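Local coordinates for lipase (PDB 4OPM), which probably hydrolyses ester bonds of lipids as a triacylglycerol lipase, using an alpha/beta hydrolase fold, at residues R57-R62 / G273-L278; L142-G147 / K243-I248. All blocks are in the same frame, centred on the assembly; numbering follows the deposited sequence.

Contact 1: residues R57-R62 / G273-L278; sequences RDNWNR and GHMPIL
I277 meets W60 with CG1 wedged between the N and C of its own backbone (chi1 64°), while chi2 of 170° carries CD1 onward over the indole. CD1 lies over the six-membered ring of W60, 4.1 Å from its centroid and 14° off the ring normal, a CH-pi contact. The other branch, CG2, reaches the ring's CZ3 at 3.6 Å and lies nearly as close to CH2. W60 also packs on A117 and H119 of the central strand 114-119.

The backbone carbonyl of N59 is a second meeting point. I277 CD1 and L278 CD2 both approach its oxygen, and water 1 donates to N59 O at 2.7 Å. The same water donates to I277 O at 2.8 Å, so it bridges the two backbones where no direct hydrogen bond spans them. The selenomethionine side chain of M275 crosses that of N59 at about a right angle, with M275 CE 3.4 Å from N59 OD1; this is one of two deposited conformers, so the approach is doubtful.

In the alpha/beta hydrolase fold this contact joins the 3-10 turn and helix start that follow strand 46-50 to the loop and short helix that follow strand 267-269, the loop that carries H274, the presumed catalytic histidine.

Further out, the extended chain of R62 crosses the side chain of L278 at about a right angle, its NE 3.8 Å from L278 CD2. Water 2 donates to L278 O at 2.6 Å and accepts only a weak bond from R62 NH1. Within the 57-62 turn, N61 ND2 donates to D58 OD1.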
loop_
_atom_site.group_PDB
_atom_site.type_symbol
_atom_site.label_atom_id
_atom_site.label_comp_id
_atom_site.label_asym_id
_atom_site.label_seq_id
_atom_site.Cartn_x
_atom_site.Cartn_y
_atom_site.Cartn_z
ATOM N N ARG A 57 2.808 -0.843 -7.521
ATOM C CA ARG A 57 2.386 -2.237 -7.414
ATOM C C ARG A 57 3.556 -3.179 -7.074
ATOM O O ARG A 57 3.349 -4.167 -6.363
ATOM C CB ARG A 57 1.705 -2.707 -8.707
ATOM C CG ARG A 57 2.562 -2.676 -9.976
ATOM C CD ARG A 57 1.695 -2.742 -11.206
ATOM N NE ARG A 57 2.432 -2.398 -12.421
ATOM C CZ ARG A 57 2.817 -3.278 -13.344
ATOM N NH1 ARG A 57 2.542 -4.568 -13.199
ATOM N NH2 ARG A 57 3.460 -2.870 -14.429
ATOM N N ASP A 58 4.786 -2.862 -7.543
ATOM C CA ASP A 58 5.957 -3.722 -7.299
ATOM C C ASP A 58 6.368 -3.783 -5.819
ATOM O O ASP A 58 7.042 -4.742 -5.424
ATOM C CB ASP A 58 7.134 -3.283 -8.174
ATOM C CG ASP A 58 6.843 -3.502 -9.649
ATOM O OD1 ASP A 58 6.358 -4.610 -10.009
ATOM O OD2 ASP A 58 7.025 -2.554 -10.428
ATOM N N ASN A 59 5.871 -2.843 -4.975
ATOM C CA ASN A 59 6.148 -2.898 -3.530
ATOM C C ASN A 59 5.609 -4.202 -2.900
ATOM O O ASN A 59 6.103 -4.621 -1.862
ATOM C CB ASN A 59 5.484 -1.719 -2.812
ATOM C CG ASN A 59 6.040 -0.343 -3.109
ATOM O OD1 ASN A 59 5.429 0.659 -2.736
ATOM N ND2 ASN A 59 7.220 -0.255 -3.715
ATOM N N TRP A 60 4.560 -4.795 -3.515
ATOM C CA TRP A 60 3.900 -5.991 -3.021
ATOM C C TRP A 60 4.467 -7.301 -3.610
ATOM O O TRP A 60 3.965 -8.361 -3.245
ATOM C CB TRP A 60 2.403 -5.915 -3.343
ATOM C CG TRP A 60 1.647 -4.989 -2.445
ATOM C CD1 TRP A 60 1.208 -3.728 -2.744
ATOM C CD2 TRP A 60 1.248 -5.247 -1.094
ATOM N NE1 TRP A 60 0.558 -3.187 -1.657
ATOM C CE2 TRP A 60 0.546 -4.107 -0.639
ATOM C CE3 TRP A 60 1.382 -6.350 -0.231
ATOM C CZ2 TRP A 60 0.001 -4.031 0.650
ATOM C CZ3 TRP A 60 0.829 -6.280 1.040
ATOM C CH2 TRP A 60 0.125 -5.137 1.461
ATOM N N ASN A 61 5.465 -7.244 -4.505
ATOM C CA ASN A 61 5.968 -8.441 -5.200
ATOM C C ASN A 61 6.439 -9.544 -4.266
ATOM O O ASN A 61 6.058 -10.699 -4.481
ATOM C CB ASN A 61 7.073 -8.112 -6.200
ATOM C CG ASN A 61 6.535 -7.404 -7.436
ATOM O OD1 ASN A 61 5.315 -7.347 -7.664
ATOM N ND2 ASN A 61 7.422 -6.827 -8.237
ATOM N N ARG A 62 7.222 -9.198 -3.232
ATOM C CA ARG A 62 7.789 -10.174 -2.270
ATOM C C ARG A 62 6.695 -10.893 -1.480
ATOM O O ARG A 62 6.806 -12.091 -1.230
ATOM C CB ARG A 62 8.773 -9.484 -1.311
ATOM C CG ARG A 62 9.963 -8.907 -2.028
ATOM C CD ARG A 62 10.968 -8.302 -1.084
ATOM N NE ARG A 62 11.958 -7.597 -1.882
ATOM C CZ ARG A 62 13.271 -7.765 -1.806
ATOM N NH1 ARG A 62 13.793 -8.574 -0.893
ATOM N NH2 ARG A 62 14.074 -7.103 -2.626
ATOM N N GLY A 273 10.836 -1.457 10.273
ATOM C CA GLY A 273 10.347 -0.086 10.197
ATOM C C GLY A 273 8.966 0.014 9.577
ATOM O O GLY A 273 8.116 -0.867 9.754
ATOM N N HIS A 274 8.754 1.077 8.814
ATOM C CA HIS A 274 7.453 1.386 8.198
ATOM C C HIS A 274 7.066 0.469 7.022
ATOM O O HIS A 274 5.893 0.497 6.626
ATOM C CB HIS A 274 7.489 2.854 7.709
ATOM C CG HIS A 274 6.203 3.372 7.164
ATOM N ND1 HIS A 274 5.056 3.449 7.949
ATOM C CD2 HIS A 274 5.922 3.847 5.930
ATOM C CE1 HIS A 274 4.122 3.954 7.162
ATOM N NE2 HIS A 274 4.597 4.215 5.945
HETATM N N MSE A 275 8.005 -0.353 6.476
HETATM C CA MSE A 275 7.692 -1.172 5.298
HETATM C C MSE A 275 7.930 -2.692 5.526
HETATM O O MSE A 275 8.752 -3.315 4.831
HETATM C CB MSE A 275 8.509 -0.652 4.095
HETATM C CG MSE A 275 7.919 -1.013 2.775
HETATM SE SE MSE A 275 8.292 0.426 1.531
HETATM C CE MSE A 275 7.051 -0.145 0.191
ATOM N N PRO A 276 7.133 -3.358 6.413
ATOM C CA PRO A 276 7.309 -4.819 6.602
ATOM C C PRO A 276 7.167 -5.656 5.323
ATOM O O PRO A 276 7.784 -6.713 5.231
ATOM C CB PRO A 276 6.176 -5.179 7.566
ATOM C CG PRO A 276 5.932 -3.932 8.347
ATOM C CD PRO A 276 6.086 -2.837 7.322
ATOM N N ILE A 277 6.360 -5.193 4.339
ATOM C CA ILE A 277 6.143 -5.928 3.084
ATOM C C ILE A 277 7.456 -6.086 2.274
ATOM O O ILE A 277 7.564 -7.025 1.475
ATOM C CB ILE A 277 5.002 -5.340 2.243
ATOM C CG1 ILE A 277 5.311 -3.896 1.762
ATOM C CG2 ILE A 277 3.676 -5.421 3.047
ATOM C CD1 ILE A 277 4.308 -3.325 0.711
ATOM N N LEU A 278 8.444 -5.199 2.496
ATOM C CA LEU A 278 9.767 -5.310 1.845
ATOM C C LEU A 278 10.865 -5.668 2.852
ATOM O O LEU A 278 11.881 -6.238 2.454
ATOM C CB LEU A 278 10.147 -4.008 1.114
ATOM C CG LEU A 278 9.355 -3.661 -0.172
ATOM C CD1 LEU A 278 9.904 -2.387 -0.795
ATOM C CD2 LEU A 278 9.441 -4.764 -1.204
HETATM O O HOH W 1 6.223 -7.179 -0.949
HETATM O O HOH W 2 12.853 -8.603 1.808
#

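Contact 2: residues L142-G147 / K243-I248; sequences LVDSGG and KQDKII
D144 and D245 bring their carboxylates together where two loops leave neighbouring parallel strands of the alpha/beta hydrolase sheet, 137-143 and 237-242; D245 is probably the acid of a Ser-His-Asp triad. The two side chains slide past each other in opposite directions, with carboxylate planes 39° apart, and D144 OD2 comes within 2.5 Å of D245 OD2. D144 OD2 also accepts a hydrogen bond from the backbone N of G242, which ties it to the end of the adjacent strand.

Backbone N-H groups hold OD1, the other carboxylate oxygen of D245. D245 OD1 accepts from I247 N at 2.8 Å, nearly along the C-O axis, completing an Asx turn. It accepts again from I248 N at 2.9 Å, in a straighter bond (169°) that arrives from above the carboxylate plane. Two N-H groups thus grip one oxygen and restrict rotation of the acid group.

Van der Waals contact with the 144-146 backbone comes from I248 CD1, which touches D144 O and the CA of G146, and lies 3.5 Å from S145 O, a buried carbonyl oxygen with no polar partner in the model.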
loop_
_atom_site.group_PDB
_atom_site.type_symbol
_atom_site.label_atom_id
_atom_site.label_comp_id
_atom_site.label_asym_id
_atom_site.label_seq_id
_atom_site.Cartn_x
_atom_site.Cartn_y
_atom_site.Cartn_z
ATOM N N LEU A 142 -4.123 -4.300 7.507
ATOM C CA LEU A 142 -3.506 -2.990 7.620
ATOM C C LEU A 142 -2.050 -3.125 8.014
ATOM O O LEU A 142 -1.741 -3.590 9.106
ATOM C CB LEU A 142 -4.266 -2.125 8.636
ATOM C CG LEU A 142 -5.768 -1.883 8.343
ATOM C CD1 LEU A 142 -6.457 -1.158 9.507
ATOM C CD2 LEU A 142 -5.967 -1.106 7.028
ATOM N N VAL A 143 -1.162 -2.694 7.124
ATOM C CA VAL A 143 0.277 -2.756 7.362
ATOM C C VAL A 143 0.788 -1.327 7.554
ATOM O O VAL A 143 0.889 -0.591 6.573
ATOM C CB VAL A 143 1.040 -3.497 6.221
ATOM C CG1 VAL A 143 2.524 -3.653 6.581
ATOM C CG2 VAL A 143 0.405 -4.860 5.900
ATOM N N ASP A 144 1.114 -0.937 8.805
ATOM C CA ASP A 144 1.599 0.422 9.147
ATOM C C ASP A 144 0.713 1.480 8.449
ATOM O O ASP A 144 1.207 2.356 7.732
ATOM C CB ASP A 144 3.080 0.578 8.763
ATOM C CG ASP A 144 3.963 -0.434 9.484
ATOM O OD1 ASP A 144 3.873 -1.634 9.157
ATOM O OD2 ASP A 144 4.680 -0.031 10.435
ATOM N N SER A 145 -0.606 1.309 8.587
ATOM C CA SER A 145 -1.610 2.114 7.917
ATOM C C SER A 145 -1.658 3.552 8.404
ATOM O O SER A 145 -1.499 3.824 9.600
ATOM C CB SER A 145 -2.992 1.495 8.134
ATOM O OG SER A 145 -4.008 2.247 7.489
ATOM N N GLY A 146 -2.013 4.439 7.487
ATOM C CA GLY A 146 -2.279 5.830 7.827
ATOM C C GLY A 146 -3.656 5.936 8.462
ATOM O O GLY A 146 -4.406 4.952 8.555
ATOM N N GLY A 147 -3.990 7.145 8.872
ATOM C CA GLY A 147 -5.248 7.475 9.515
ATOM C C GLY A 147 -5.057 8.729 10.334
ATOM O O GLY A 147 -4.019 9.385 10.224
ATOM N N LYS A 243 7.948 -2.373 14.680
ATOM C CA LYS A 243 8.163 -1.738 15.986
ATOM C C LYS A 243 8.941 -0.414 15.849
ATOM O O LYS A 243 8.653 0.540 16.565
ATOM C CB LYS A 243 8.921 -2.713 16.906
ATOM C CG LYS A 243 9.256 -2.144 18.292
ATOM C CD LYS A 243 8.441 -2.778 19.391
ATOM C CE LYS A 243 8.962 -2.403 20.756
ATOM N NZ LYS A 243 8.777 -3.508 21.731
ATOM N N GLN A 244 9.900 -0.361 14.893
ATOM C CA GLN A 244 10.783 0.791 14.688
ATOM C C GLN A 244 10.233 1.830 13.701
ATOM O O GLN A 244 10.967 2.754 13.334
ATOM C CB GLN A 244 12.177 0.317 14.217
ATOM C CG GLN A 244 12.857 -0.640 15.201
ATOM C CD GLN A 244 13.061 -0.030 16.568
ATOM O OE1 GLN A 244 13.517 1.116 16.715
ATOM N NE2 GLN A 244 12.698 -0.779 17.603
ATOM N N ASP A 245 8.952 1.701 13.286
ATOM C CA ASP A 245 8.320 2.637 12.341
ATOM C C ASP A 245 8.507 4.102 12.790
ATOM O O ASP A 245 8.019 4.492 13.850
ATOM C CB ASP A 245 6.823 2.321 12.189
ATOM C CG ASP A 245 6.143 3.003 11.010
ATOM O OD1 ASP A 245 6.593 4.107 10.607
ATOM O OD2 ASP A 245 5.128 2.470 10.524
ATOM N N LYS A 246 9.219 4.897 11.969
ATOM C CA LYS A 246 9.503 6.325 12.227
ATOM C C LYS A 246 8.439 7.253 11.653
ATOM O O LYS A 246 8.392 8.436 12.012
ATOM C CB LYS A 246 10.849 6.704 11.573
ATOM C CG LYS A 246 12.072 6.121 12.277
ATOM C CD LYS A 246 13.317 6.423 11.460
ATOM C CE LYS A 246 14.556 5.930 12.155
ATOM N NZ LYS A 246 15.747 6.026 11.265
ATOM N N ILE A 247 7.637 6.744 10.709
ATOM C CA ILE A 247 6.633 7.530 9.992
ATOM C C ILE A 247 5.331 7.568 10.786
ATOM O O ILE A 247 4.773 8.643 10.993
ATOM C CB ILE A 247 6.428 6.986 8.538
ATOM C CG1 ILE A 247 7.787 6.787 7.784
ATOM C CG2 ILE A 247 5.456 7.869 7.732
ATOM C CD1 ILE A 247 8.722 8.018 7.715
ATOM N N ILE A 248 4.828 6.387 11.173
ATOM C CA ILE A 248 3.599 6.203 11.949
ATOM C C ILE A 248 3.996 5.344 13.144
ATOM O O ILE A 248 4.283 4.152 12.973
ATOM C CB ILE A 248 2.443 5.603 11.096
ATOM C CG1 ILE A 248 2.290 6.351 9.726
ATOM C CG2 ILE A 248 1.129 5.632 11.887
ATOM C CD1 ILE A 248 1.327 5.726 8.733
#

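In the fold
Contacts 1 and 2 have their centres about 13 Å apart and meet at the presumed catalytic site. H274, from 273-278, presents ND1 to D245 OD2 of 243-248 at 2.8 Å, a probable hydrogen bond, while its NE2 is hydrogen-bonded to S120 OG, the likely nucleophile; together these fit a charge relay. D144 O lies 3.4 Å from H274 CE1. D144 OD1 packs 3.1 Å from P276 CD. Along the chain, contact 2 lies within the loop that contact 1 closes. A bound polyethylene glycol, probably from the crystallisation liquor, lies about 4 Å from the side chains of both N59 and I248, consistent with a pocket bordered by both contacts.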